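Local coordinates for protein transaminase (Arthrobacter sp., PDB 5G2P) that probably transfers amino groups between amines and carbonyl compounds with S-selectivity, using pyridoxal-5'-phosphate as cofactor, at residues 100-105 with 113-118; 139-144 with 231-236; 161-166 with 435-440; 194-199 with 246-251. All coordinates share one frame; numbering follows the deposited sequence.

Contact 1: residues 100-105 with 113-118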
loop_
_atom_site.group_PDB
_atom_site.type_symbol
_atom_site.label_atom_id
_atom_site.label_comp_id
_atom_site.label_asym_id
_atom_site.label_seq_id
_atom_site.Cartn_x
_atom_site.Cartn_y
_atom_site.Cartn_z
ATOM N N ILE B 100 -4.034 -19.244 -34.744
ATOM C CA ILE B 100 -4.164 -18.109 -35.689
ATOM C C ILE B 100 -3.300 -16.905 -35.281
ATOM O O ILE B 100 -2.580 -16.313 -36.119
ATOM C CB ILE B 100 -5.636 -17.671 -35.895
ATOM C CG1 ILE B 100 -6.400 -18.815 -36.572
ATOM C CG2 ILE B 100 -5.693 -16.382 -36.733
ATOM C CD1 ILE B 100 -7.910 -18.628 -36.673
ATOM N N ILE B 101 -3.336 -16.575 -33.988
ATOM C CA ILE B 101 -2.558 -15.466 -33.467
ATOM C C ILE B 101 -1.028 -15.727 -33.590
ATOM O O ILE B 101 -0.302 -14.917 -34.172
ATOM C CB ILE B 101 -2.980 -15.138 -32.006
ATOM C CG1 ILE B 101 -4.402 -14.527 -31.980
ATOM C CG2 ILE B 101 -1.958 -14.223 -31.365
ATOM C CD1 ILE B 101 -5.106 -14.513 -30.616
ATOM N N ILE B 102 -0.555 -16.854 -33.056
ATOM C CA ILE B 102 0.900 -17.132 -32.987
ATOM C C ILE B 102 1.473 -17.480 -34.356
ATOM O O ILE B 102 2.487 -16.928 -34.773
ATOM C CB ILE B 102 1.247 -18.312 -32.008
ATOM C CG1 ILE B 102 0.800 -18.046 -30.563
ATOM C CG2 ILE B 102 2.746 -18.662 -32.050
ATOM C CD1 ILE B 102 1.377 -16.799 -29.898
ATOM N N GLU B 103 0.810 -18.400 -35.051
ATOM C CA GLU B 103 1.348 -19.009 -36.253
ATOM C C GLU B 103 0.999 -18.208 -37.529
ATOM O O GLU B 103 1.821 -18.079 -38.433
ATOM C CB GLU B 103 0.804 -20.434 -36.342
ATOM C CG GLU B 103 1.710 -21.436 -37.017
ATOM C CD GLU B 103 1.126 -22.832 -36.982
ATOM O OE1 GLU B 103 1.276 -23.516 -35.958
ATOM O OE2 GLU B 103 0.509 -23.245 -37.978
ATOM N N ASP B 104 -0.213 -17.670 -37.602
ATOM C CA ASP B 104 -0.643 -16.974 -38.824
ATOM C C ASP B 104 -0.438 -15.473 -38.775
ATOM O O ASP B 104 0.300 -14.926 -39.599
ATOM C CB ASP B 104 -2.079 -17.319 -39.172
ATOM C CG ASP B 104 -2.255 -18.793 -39.445
ATOM O OD1 ASP B 104 -1.283 -19.426 -39.902
ATOM O OD2 ASP B 104 -3.341 -19.333 -39.196
ATOM N N ILE B 105 -1.083 -14.799 -37.832
ATOM C CA ILE B 105 -0.961 -13.344 -37.713
ATOM C C ILE B 105 0.472 -12.895 -37.368
ATOM O O ILE B 105 1.003 -11.986 -38.003
ATOM C CB ILE B 105 -1.977 -12.764 -36.697
ATOM C CG1 ILE B 105 -3.386 -12.885 -37.283
ATOM C CG2 ILE B 105 -1.647 -11.307 -36.364
ATOM C CD1 ILE B 105 -4.517 -12.524 -36.346
ATOM N N GLY B 113 5.316 -16.788 -27.901
ATOM C CA GLY B 113 5.273 -18.177 -27.428
ATOM C C GLY B 113 3.859 -18.701 -27.283
ATOM O O GLY B 113 3.424 -19.575 -28.046
ATOM N N LYS B 114 3.132 -18.173 -26.302
ATOM C CA LYS B 114 1.797 -18.689 -25.970
ATOM C C LYS B 114 0.771 -17.585 -25.754
ATOM O O LYS B 114 1.108 -16.419 -25.624
ATOM C CB LYS B 114 1.867 -19.573 -24.716
ATOM C CG LYS B 114 2.558 -20.927 -24.924
ATOM C CD LYS B 114 2.358 -21.780 -23.689
ATOM C CE LYS B 114 2.590 -23.245 -23.994
ATOM N NZ LYS B 114 2.127 -24.056 -22.844
ATOM N N VAL B 115 -0.493 -17.995 -25.683
ATOM C CA VAL B 115 -1.635 -17.089 -25.503
ATOM C C VAL B 115 -2.437 -17.593 -24.312
ATOM O O VAL B 115 -2.573 -18.792 -24.124
ATOM C CB VAL B 115 -2.584 -17.144 -26.723
ATOM C CG1 VAL B 115 -3.691 -16.088 -26.613
ATOM C CG2 VAL B 115 -1.797 -16.915 -27.983
ATOM N N ARG B 116 -2.942 -16.673 -23.502
ATOM C CA ARG B 116 -3.996 -16.977 -22.549
ATOM C C ARG B 116 -5.159 -16.108 -22.924
ATOM O O ARG B 116 -4.996 -14.878 -23.044
ATOM C CB ARG B 116 -3.572 -16.676 -21.106
ATOM C CG ARG B 116 -4.730 -16.781 -20.093
ATOM C CD ARG B 116 -4.274 -17.097 -18.657
ATOM N NE ARG B 116 -5.382 -17.108 -17.675
ATOM C CZ ARG B 116 -6.266 -18.104 -17.546
ATOM N NH1 ARG B 116 -6.185 -19.195 -18.326
ATOM N NH2 ARG B 116 -7.239 -18.015 -16.628
ATOM N N PHE B 117 -6.324 -16.737 -23.085
ATOM C CA PHE B 117 -7.569 -16.022 -23.362
ATOM C C PHE B 117 -8.327 -15.719 -22.073
ATOM O O PHE B 117 -8.446 -16.578 -21.207
ATOM C CB PHE B 117 -8.465 -16.864 -24.282
ATOM C CG PHE B 117 -7.925 -16.981 -25.684
ATOM C CD1 PHE B 117 -7.942 -15.881 -26.532
ATOM C CD2 PHE B 117 -7.351 -18.169 -26.129
ATOM C CE1 PHE B 117 -7.443 -15.980 -27.830
ATOM C CE2 PHE B 117 -6.830 -18.268 -27.418
ATOM C CZ PHE B 117 -6.885 -17.177 -28.268
ATOM N N VAL B 118 -8.853 -14.501 -21.981
ATOM C CA VAL B 118 -9.767 -14.098 -20.913
ATOM C C VAL B 118 -10.971 -13.368 -21.582
ATOM O O VAL B 118 -11.200 -13.532 -22.785
ATOM C CB VAL B 118 -9.082 -13.213 -19.850
ATOM C CG1 VAL B 118 -8.054 -14.022 -19.033
ATOM C CG2 VAL B 118 -8.454 -11.964 -20.491
#
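Ile102 and Val115 carry the contact between the end of helix 92-105 and strand 112-118. Within this chain the strand is the outermost of the seven-stranded mixed sheet of the fold type I large domain. Ile102 can be followed outward from CB, where it branches. CG2 turns to the backbone of the strand and lies 4.2 Å from Gly113 O. CG1 takes the other branch and comes 3.8 Å from Val115 CG2. The chain turns at chi2 (-58°), which brings CD1 to 3.7 Å from Val115 CG2 and 3.9 Å from Gly113 O. Ile102 and Val115 lie alongside one another, running opposite ways. Tyr20 of the second subunit also packs on Ile102.

One residue earlier, Ile101 reaches toward Phe117. Its CD1 touches the ring obliquely, 3.9 Å from Phe117 CE1. Within the strand, Val115 CG1 lies over one face of that ring, near the rim. Gly113 and Lys114 both face Val312, a classic beta bulge.

No hydrogen bond joins the two segments. The contact is made by methyl groups, an aromatic ring and the Gly113 carbonyl. It therefore rests on van der Waals packing and probably on the burial of apolar surface.

Contact 2: residues 139-144 with 231-236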
loop_
_atom_site.group_PDB
_atom_site.type_symbol
_atom_site.label_atom_id
_atom_site.label_comp_id
_atom_site.label_asym_id
_atom_site.label_seq_id
_atom_site.Cartn_x
_atom_site.Cartn_y
_atom_site.Cartn_z
ATOM N N PRO B 139 8.339 -6.250 -7.976
ATOM C CA PRO B 139 7.001 -5.725 -7.740
ATOM C C PRO B 139 6.594 -4.528 -8.614
ATOM O O PRO B 139 5.415 -4.411 -8.944
ATOM C CB PRO B 139 7.054 -5.304 -6.259
ATOM C CG PRO B 139 8.473 -4.858 -6.087
ATOM C CD PRO B 139 9.277 -5.863 -6.899
ATOM N N LEU B 140 7.518 -3.647 -8.988
ATOM C CA LEU B 140 7.068 -2.368 -9.587
ATOM C C LEU B 140 6.772 -2.457 -11.073
ATOM O O LEU B 140 7.507 -3.096 -11.824
ATOM C CB LEU B 140 8.084 -1.239 -9.335
ATOM C CG LEU B 140 8.425 -0.979 -7.846
ATOM C CD1 LEU B 140 9.386 0.194 -7.661
ATOM C CD2 LEU B 140 7.182 -0.752 -6.996
ATOM N N VAL B 141 5.722 -1.777 -11.516
ATOM C CA VAL B 141 5.496 -1.648 -12.967
ATOM C C VAL B 141 5.449 -0.149 -13.266
ATOM O O VAL B 141 4.899 0.636 -12.471
ATOM C CB VAL B 141 4.192 -2.353 -13.422
ATOM C CG1 VAL B 141 3.816 -1.970 -14.848
ATOM C CG2 VAL B 141 4.293 -3.882 -13.264
ATOM N N VAL B 142 6.030 0.248 -14.398
ATOM C CA VAL B 142 6.063 1.662 -14.815
ATOM C C VAL B 142 4.952 1.882 -15.851
ATOM O O VAL B 142 4.787 1.069 -16.758
ATOM C CB VAL B 142 7.441 2.041 -15.431
ATOM C CG1 VAL B 142 7.472 3.529 -15.854
ATOM C CG2 VAL B 142 8.563 1.784 -14.446
ATOM N N THR B 143 4.209 2.978 -15.706
ATOM C CA THR B 143 3.205 3.382 -16.669
ATOM C C THR B 143 3.506 4.839 -17.050
ATOM O O THR B 143 4.526 5.377 -16.625
ATOM C CB THR B 143 1.779 3.223 -16.085
ATOM O OG1 THR B 143 0.810 3.461 -17.106
ATOM C CG2 THR B 143 1.547 4.146 -14.901
ATOM N N ARG B 144 2.654 5.466 -17.852
ATOM C CA ARG B 144 2.874 6.875 -18.180
ATOM C C ARG B 144 1.639 7.723 -17.887
ATOM O O ARG B 144 0.496 7.235 -17.939
ATOM C CB ARG B 144 3.273 7.052 -19.673
ATOM C CG ARG B 144 4.587 6.362 -20.104
ATOM C CD ARG B 144 4.416 4.901 -20.578
ATOM N NE ARG B 144 3.251 4.750 -21.442
ATOM C CZ ARG B 144 3.194 5.131 -22.724
ATOM N NH1 ARG B 144 4.268 5.669 -23.322
ATOM N NH2 ARG B 144 2.063 4.982 -23.413
ATOM N N VAL B 231 11.989 -3.371 -10.659
ATOM C CA VAL B 231 11.061 -3.008 -11.729
ATOM C C VAL B 231 10.822 -4.171 -12.684
ATOM O O VAL B 231 11.742 -4.625 -13.378
ATOM C CB VAL B 231 11.529 -1.743 -12.471
ATOM C CG1 VAL B 231 10.618 -1.455 -13.664
ATOM C CG2 VAL B 231 11.568 -0.559 -11.505
ATOM N N ALA B 232 9.599 -4.701 -12.648
ATOM C CA ALA B 232 9.214 -5.813 -13.515
ATOM C C ALA B 232 9.091 -5.419 -14.956
ATOM O O ALA B 232 9.551 -6.155 -15.836
ATOM C CB ALA B 232 7.888 -6.437 -13.048
ATOM N N ALA B 233 8.471 -4.265 -15.226
ATOM C CA ALA B 233 7.940 -4.008 -16.546
ATOM C C ALA B 233 7.607 -2.537 -16.751
ATOM O O ALA B 233 7.315 -1.822 -15.799
ATOM C CB ALA B 233 6.673 -4.860 -16.758
ATOM N N VAL B 234 7.678 -2.091 -18.003
ATOM C CA VAL B 234 7.060 -0.841 -18.423
ATOM C C VAL B 234 5.842 -1.280 -19.267
ATOM O O VAL B 234 5.989 -2.100 -20.189
ATOM C CB VAL B 234 8.015 0.021 -19.287
ATOM C CG1 VAL B 234 7.326 1.286 -19.800
ATOM C CG2 VAL B 234 9.288 0.407 -18.518
ATOM N N ILE B 235 4.648 -0.773 -18.943
ATOM C CA ILE B 235 3.479 -0.995 -19.802
ATOM C C ILE B 235 3.192 0.303 -20.561
ATOM O O ILE B 235 3.253 1.400 -19.984
ATOM C CB ILE B 235 2.239 -1.475 -18.979
ATOM C CG1 ILE B 235 1.072 -1.854 -19.890
ATOM C CG2 ILE B 235 1.853 -0.435 -17.905
ATOM C CD1 ILE B 235 -0.027 -2.606 -19.139
ATOM N N THR B 236 2.942 0.195 -21.861
ATOM C CA THR B 236 2.678 1.390 -22.666
ATOM C C THR B 236 1.458 1.188 -23.560
ATOM O O THR B 236 0.999 0.062 -23.742
ATOM C CB THR B 236 3.853 1.778 -23.597
ATOM O OG1 THR B 236 3.980 0.823 -24.659
ATOM C CG2 THR B 236 5.168 1.917 -22.822
#
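Val142 pairs with Val234 in two adjacent parallel strands of the central mixed sheet. This sheet belongs to the large domain of the fold type I, pyridoxal-phosphate-dependent aminotransferases.

Three backbone hydrogen bonds join the strands. Ala232 N donates to Leu140 O at 2.8 Å. Val142 N donates to Ala233 O at 2.8 Å, and this bond is nearly straight (171°). Ile235 N donates to Val142 O at 2.9 Å. Between Leu140 and Val141 the register shifts by one residue, a beta bulge. Ala233 N is buried and has no partner in the model. CA-H...O contacts support the pairing, among them Val234 CA to Val142 O.

Apolar contacts fall on both faces. On one, Val142 CG2 meets Val231 CG1 at 3.9 Å, and Val142 CB meets Val234 CG2. Ile223 of helix 214-226 packs on these three valines. On the other, Val141 CG1 lies 3.9 Å from Ile235 CG2, and Val141 CG2 approaches Ala233 CB. Helix 121-136 covers this side through Leu129 and Ala132.

The last contact involves a charged group. Arg144 bends at chi2 (89°) and chi3 (43°), which brings its guanidinium against Thr236 at the end of the neighbouring strand. Asp147 holds NE in a salt bridge. Thr236 CB sits over the centre of one guanidinium face, 3.5 Å from Arg144 CZ.

Contact 3: residues 161-166 with 435-440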
loop_
_atom_site.group_PDB
_atom_site.type_symbol
_atom_site.label_atom_id
_atom_site.label_comp_id
_atom_site.label_asym_id
_atom_site.label_seq_id
_atom_site.Cartn_x
_atom_site.Cartn_y
_atom_site.Cartn_z
ATOM N N LEU B 161 -5.305 8.639 -15.891
ATOM C CA LEU B 161 -6.244 9.697 -16.325
ATOM C C LEU B 161 -7.246 9.819 -15.209
ATOM O O LEU B 161 -8.020 8.888 -14.978
ATOM C CB LEU B 161 -7.020 9.301 -17.598
ATOM C CG LEU B 161 -6.371 9.382 -18.966
ATOM C CD1 LEU B 161 -7.259 8.674 -19.991
ATOM C CD2 LEU B 161 -6.116 10.836 -19.369
ATOM N N ARG B 162 -7.224 10.940 -14.497
ATOM C CA ARG B 162 -8.100 11.117 -13.328
ATOM C C ARG B 162 -9.583 11.243 -13.714
ATOM O O ARG B 162 -10.455 11.196 -12.832
ATOM C CB ARG B 162 -7.647 12.341 -12.497
ATOM C CG ARG B 162 -7.735 13.686 -13.242
ATOM C CD ARG B 162 -6.957 14.771 -12.489
ATOM N NE ARG B 162 -7.654 15.242 -11.282
ATOM C CZ ARG B 162 -8.455 16.309 -11.245
ATOM N NH1 ARG B 162 -8.694 17.051 -12.335
ATOM N NH2 ARG B 162 -9.026 16.637 -10.112
ATOM N N SER B 163 -9.874 11.401 -15.013
ATOM C CA SER B 163 -11.263 11.428 -15.527
ATOM C C SER B 163 -11.813 10.032 -15.824
ATOM O O SER B 163 -12.965 9.896 -16.240
ATOM C CB SER B 163 -11.358 12.249 -16.827
ATOM O OG SER B 163 -10.355 11.842 -17.770
ATOM N N PHE B 164 -10.989 8.998 -15.660
ATOM C CA PHE B 164 -11.430 7.643 -16.046
ATOM C C PHE B 164 -11.048 6.595 -14.992
ATOM O O PHE B 164 -10.853 5.438 -15.322
ATOM C CB PHE B 164 -10.894 7.244 -17.450
ATOM C CG PHE B 164 -11.708 7.800 -18.588
ATOM C CD1 PHE B 164 -12.824 7.112 -19.073
ATOM C CD2 PHE B 164 -11.383 9.047 -19.152
ATOM C CE1 PHE B 164 -13.588 7.652 -20.109
ATOM C CE2 PHE B 164 -12.154 9.591 -20.192
ATOM C CZ PHE B 164 -13.258 8.895 -20.666
ATOM N N ARG B 165 -10.952 6.996 -13.724
ATOM C CA ARG B 165 -10.571 6.049 -12.652
ATOM C C ARG B 165 -11.759 5.650 -11.773
ATOM O O ARG B 165 -11.598 5.287 -10.609
ATOM C CB ARG B 165 -9.391 6.577 -11.807
ATOM C CG ARG B 165 -8.020 6.494 -12.510
ATOM C CD ARG B 165 -7.476 5.063 -12.467
ATOM N NE ARG B 165 -7.367 4.638 -11.073
ATOM C CZ ARG B 165 -6.250 4.729 -10.347
ATOM N NH1 ARG B 165 -5.106 5.149 -10.891
ATOM N NH2 ARG B 165 -6.276 4.342 -9.082
ATOM N N SER B 166 -12.946 5.689 -12.364
ATOM C CA SER B 166 -14.167 5.169 -11.719
ATOM C C SER B 166 -14.581 5.944 -10.465
ATOM O O SER B 166 -15.275 5.410 -9.592
ATOM C CB SER B 166 -14.049 3.661 -11.439
ATOM O OG SER B 166 -13.834 2.981 -12.672
ATOM N N GLY B 435 -14.759 12.924 -29.218
ATOM C CA GLY B 435 -13.587 12.443 -28.499
ATOM C C GLY B 435 -13.878 12.318 -27.017
ATOM O O GLY B 435 -14.871 12.862 -26.524
ATOM N N ALA B 436 -13.020 11.576 -26.320
ATOM C CA ALA B 436 -13.089 11.440 -24.857
ATOM C C ALA B 436 -12.441 12.638 -24.133
ATOM O O ALA B 436 -12.895 13.033 -23.053
ATOM C CB ALA B 436 -12.403 10.151 -24.429
ATOM N N MET B 437 -11.353 13.167 -24.696
ATOM C CA MET B 437 -10.619 14.303 -24.112
ATOM C C MET B 437 -11.253 15.618 -24.590
ATOM O O MET B 437 -11.860 15.624 -25.653
ATOM C CB MET B 437 -9.133 14.249 -24.521
ATOM C CG MET B 437 -8.358 13.018 -24.015
ATOM S SD MET B 437 -8.309 12.964 -22.202
ATOM C CE MET B 437 -9.627 11.807 -21.832
ATOM N N PRO B 438 -11.153 16.709 -23.794
ATOM C CA PRO B 438 -11.880 17.953 -24.121
ATOM C C PRO B 438 -11.408 18.727 -25.354
ATOM O O PRO B 438 -12.240 19.343 -26.030
ATOM C CB PRO B 438 -11.731 18.808 -22.836
ATOM C CG PRO B 438 -10.507 18.252 -22.150
ATOM C CD PRO B 438 -10.594 16.766 -22.419
ATOM N N ASN B 439 -10.104 18.698 -25.644
ATOM C CA ASN B 439 -9.527 19.412 -26.784
ATOM C C ASN B 439 -9.098 18.527 -27.946
ATOM O O ASN B 439 -8.443 18.999 -28.878
ATOM C CB ASN B 439 -8.316 20.237 -26.314
ATOM C CG ASN B 439 -8.642 21.121 -25.117
ATOM O OD1 ASN B 439 -9.585 21.940 -25.154
ATOM N ND2 ASN B 439 -7.885 20.951 -24.039
ATOM N N THR B 440 -9.447 17.243 -27.896
ATOM C CA THR B 440 -8.855 16.277 -28.827
ATOM C C THR B 440 -9.879 15.283 -29.354
ATOM O O THR B 440 -10.459 14.523 -28.580
ATOM C CB THR B 440 -7.682 15.520 -28.173
ATOM O OG1 THR B 440 -6.846 16.461 -27.486
ATOM C CG2 THR B 440 -6.844 14.732 -29.248
#
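Met437 bends at its second torsion (chi2 -62°) and again at its third (chi3 99°), and this curl carries its CE to the ring of Phe164. Phe164, with CG anti to the carbonyl carbon (chi1 -81°), points its ring at the loop 435-440. Met437 CE lies 3.7 Å from Phe164 CE2. The methyl comes to the ring obliquely. Ala436 CB also approaches the ring obliquely, 4.1 Å from Phe164 CZ. Leu161 reaches toward Met437 tip to tip, with Leu161 CD2 4.2 Å from Met437 SD. Ser163 OG is 4.1 Å from Met437 CE. The sulfur end of Met437 is thus met by three residues of 161-166.

A type I beta turn from Leu161 to Phe164 gathers these side chains on one loop. Phe164 N closes it by bonding to Leu161 O at 3.0 Å. Beyond the contact, His410 meets the Phe164 ring edge-to-face, and Val328 of the second subunit packs on it.

Both partners are irregular loops, and no hydrogen bond crosses between them. The Phe164 side chain is about 9 Å from the bound pyridoxal-5'-phosphate. This is an apolar loop-to-loop contact near the cofactor site, which in this aminotransferase family lies at a subunit interface.

Contact 4: residues 194-199 with 246-251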
loop_
_atom_site.group_PDB
_atom_site.type_symbol
_atom_site.label_atom_id
_atom_site.label_comp_id
_atom_site.label_asym_id
_atom_site.label_seq_id
_atom_site.Cartn_x
_atom_site.Cartn_y
_atom_site.Cartn_z
ATOM N N SER B 194 4.567 10.991 -19.993
ATOM C CA SER B 194 4.050 10.745 -21.347
ATOM C C SER B 194 5.135 10.937 -22.436
ATOM O O SER B 194 6.015 11.781 -22.260
ATOM C CB SER B 194 3.001 11.812 -21.602
ATOM O OG SER B 194 2.396 11.585 -22.840
ATOM N N SER B 195 5.047 10.218 -23.559
ATOM C CA SER B 195 5.859 10.533 -24.760
ATOM C C SER B 195 5.663 11.993 -25.223
ATOM O O SER B 195 6.535 12.569 -25.864
ATOM C CB SER B 195 5.485 9.615 -25.930
ATOM O OG SER B 195 4.212 9.961 -26.458
ATOM N N ASN B 196 4.512 12.570 -24.892
ATOM C CA ASN B 196 4.140 13.929 -25.305
ATOM C C ASN B 196 4.614 15.046 -24.355
ATOM O O ASN B 196 4.158 16.172 -24.447
ATOM C CB ASN B 196 2.619 14.015 -25.518
ATOM C CG ASN B 196 2.200 13.513 -26.883
ATOM O OD1 ASN B 196 1.423 14.175 -27.579
ATOM N ND2 ASN B 196 2.750 12.353 -27.301
ATOM N N THR B 197 5.542 14.739 -23.464
ATOM C CA THR B 197 6.116 15.744 -22.558
ATOM C C THR B 197 7.475 16.243 -23.080
ATOM O O THR B 197 8.125 15.575 -23.889
ATOM C CB THR B 197 6.224 15.160 -21.125
ATOM O OG1 THR B 197 4.974 14.561 -20.780
ATOM C CG2 THR B 197 6.509 16.244 -20.092
ATOM N N PHE B 198 7.873 17.432 -22.629
ATOM C CA PHE B 198 9.148 18.097 -22.972
ATOM C C PHE B 198 9.250 18.506 -24.446
ATOM O O PHE B 198 9.961 17.901 -25.255
ATOM C CB PHE B 198 10.366 17.320 -22.439
ATOM C CG PHE B 198 10.183 16.818 -21.028
ATOM C CD1 PHE B 198 10.161 17.708 -19.952
ATOM C CD2 PHE B 198 10.002 15.460 -20.778
ATOM C CE1 PHE B 198 9.976 17.254 -18.647
ATOM C CE2 PHE B 198 9.820 14.998 -19.481
ATOM C CZ PHE B 198 9.800 15.896 -18.414
ATOM N N GLN B 199 8.495 19.546 -24.768
ATOM C CA GLN B 199 8.479 20.132 -26.098
ATOM C C GLN B 199 9.056 21.531 -25.989
ATOM O O GLN B 199 8.859 22.197 -24.973
ATOM C CB GLN B 199 7.052 20.226 -26.641
ATOM C CG GLN B 199 6.129 19.105 -26.196
ATOM C CD GLN B 199 4.906 18.970 -27.074
ATOM O OE1 GLN B 199 4.865 19.504 -28.178
ATOM N NE2 GLN B 199 3.914 18.223 -26.601
ATOM N N MET B 246 -0.535 10.765 -30.101
ATOM C CA MET B 246 0.396 9.992 -30.909
ATOM C C MET B 246 1.809 10.323 -30.423
ATOM O O MET B 246 2.063 11.440 -30.006
ATOM C CB MET B 246 0.268 10.394 -32.402
ATOM C CG MET B 246 -0.985 9.848 -33.080
ATOM S SD MET B 246 -0.893 8.066 -33.358
ATOM C CE MET B 246 0.241 8.001 -34.748
ATOM N N PRO B 247 2.739 9.360 -30.484
ATOM C CA PRO B 247 4.071 9.616 -29.953
ATOM C C PRO B 247 5.012 10.279 -30.955
ATOM O O PRO B 247 4.804 10.148 -32.167
ATOM C CB PRO B 247 4.583 8.207 -29.639
ATOM C CG PRO B 247 3.963 7.366 -30.706
ATOM C CD PRO B 247 2.574 7.949 -30.884
ATOM N N PRO B 248 6.068 10.953 -30.455
ATOM C CA PRO B 248 7.195 11.207 -31.352
ATOM C C PRO B 248 7.642 9.881 -31.948
ATOM O O PRO B 248 7.642 8.855 -31.255
ATOM C CB PRO B 248 8.288 11.766 -30.433
ATOM C CG PRO B 248 7.813 11.552 -29.037
ATOM C CD PRO B 248 6.319 11.424 -29.083
ATOM N N TYR B 249 8.017 9.905 -33.219
ATOM C CA TYR B 249 8.413 8.701 -33.947
ATOM C C TYR B 249 9.412 7.785 -33.207
ATOM O O TYR B 249 9.295 6.564 -33.259
ATOM C CB TYR B 249 8.980 9.118 -35.309
ATOM C CG TYR B 249 9.141 7.986 -36.293
ATOM C CD1 TYR B 249 8.131 7.015 -36.454
ATOM C CD2 TYR B 249 10.284 7.894 -37.101
ATOM C CE1 TYR B 249 8.262 5.976 -37.369
ATOM C CE2 TYR B 249 10.419 6.864 -38.028
ATOM C CZ TYR B 249 9.409 5.908 -38.155
ATOM O OH TYR B 249 9.539 4.882 -39.069
ATOM N N GLU B 250 10.369 8.381 -32.496
ATOM C CA GLU B 250 11.472 7.622 -31.898
ATOM C C GLU B 250 11.148 7.048 -30.528
ATOM O O GLU B 250 11.913 6.253 -30.012
ATOM C CB GLU B 250 12.745 8.479 -31.761
ATOM C CG GLU B 250 13.027 9.323 -32.985
ATOM C CD GLU B 250 12.538 10.754 -32.815
ATOM O OE1 GLU B 250 11.310 11.029 -32.813
ATOM O OE2 GLU B 250 13.413 11.615 -32.657
ATOM N N TYR B 251 10.019 7.452 -29.948
ATOM C CA TYR B 251 9.704 7.061 -28.587
ATOM C C TYR B 251 9.634 5.537 -28.421
ATOM O O TYR B 251 10.255 4.979 -27.518
ATOM C CB TYR B 251 8.404 7.759 -28.118
ATOM C CG TYR B 251 8.017 7.361 -26.707
ATOM C CD1 TYR B 251 8.522 8.048 -25.605
ATOM C CD2 TYR B 251 7.189 6.249 -26.484
ATOM C CE1 TYR B 251 8.189 7.661 -24.303
ATOM C CE2 TYR B 251 6.861 5.849 -25.199
ATOM C CZ TYR B 251 7.353 6.562 -24.110
ATOM O OH TYR B 251 7.028 6.152 -22.831
HETATM O O HOH W 1 -0.206 13.649 -29.820
#
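Ser195 and Pro247 bring the two loops within 5.6 Å of each other, measured between their CA atoms, and each loop makes a type I beta turn, Ser194 to Thr197 in one and Pro248 to Tyr251 in the other.

Asn196 makes the direct polar link. Its ND2 donates to Met246 O at 2.9 Å along an almost straight line (175°). The oxygen lies in the amide plane of Asn196, but the donor sits above the carbonyl plane of Met246. The same ND2 also donates to Ser195 OG at 2.9 Å, again in the amide plane. On the oxygen side of the amide, a water donates to Asn196 OD1 and accepts from Met246 N. Asn196 therefore reads both the N and the O of Met246, one through water and one directly. These bonds fix the rotation of its amide.

Ser195 fills the middle of the contact. Its CB lies over one face of the Tyr251 ring, a CH-pi contact of 3.5 Å from Ser195 CB to the ring centroid. Ser195 OG stands between the backbone N and the carbonyl carbon (chi1 72°), where it accepts from Asn196 ND2 and comes 3.5 Å from Pro247 CA. Ser195 O lies 3.4 Å from Pro248 CD. Ser194 OG accepts from Asn196 N, an ST turn at the start of the type I turn.

The loop 194-199 follows strand 189-192. The other loop, 246-251, leads into helix 251-262. Ser215 and Val216 of helix 214-226 pack on Tyr251, and its OH is hydrogen-bonded to Arg144 NH1 at the end of strand 140-144.

In the fold
From the N terminus, contact 1 comes first and closes a short loop between helix 92-105 and strand 112-118, the outermost strand of the sheet within this chain. It is complete before the others open. Contact 2 then brings strand 140-144 beside strand 231-236, within the same sheet that contact 1 reaches. Contact 3 opens at 161-166, before contact 2 has closed, and ends far along the chain at 435-440, so the two cross. Contact 4 starts at 194-199 and ends at 246-251. It also crosses contact 2, but lies wholly within the span of contact 3. Contacts 2 and 4 touch, linking the sheet to its following loops. Contact 3 ties this region to the C-terminal part.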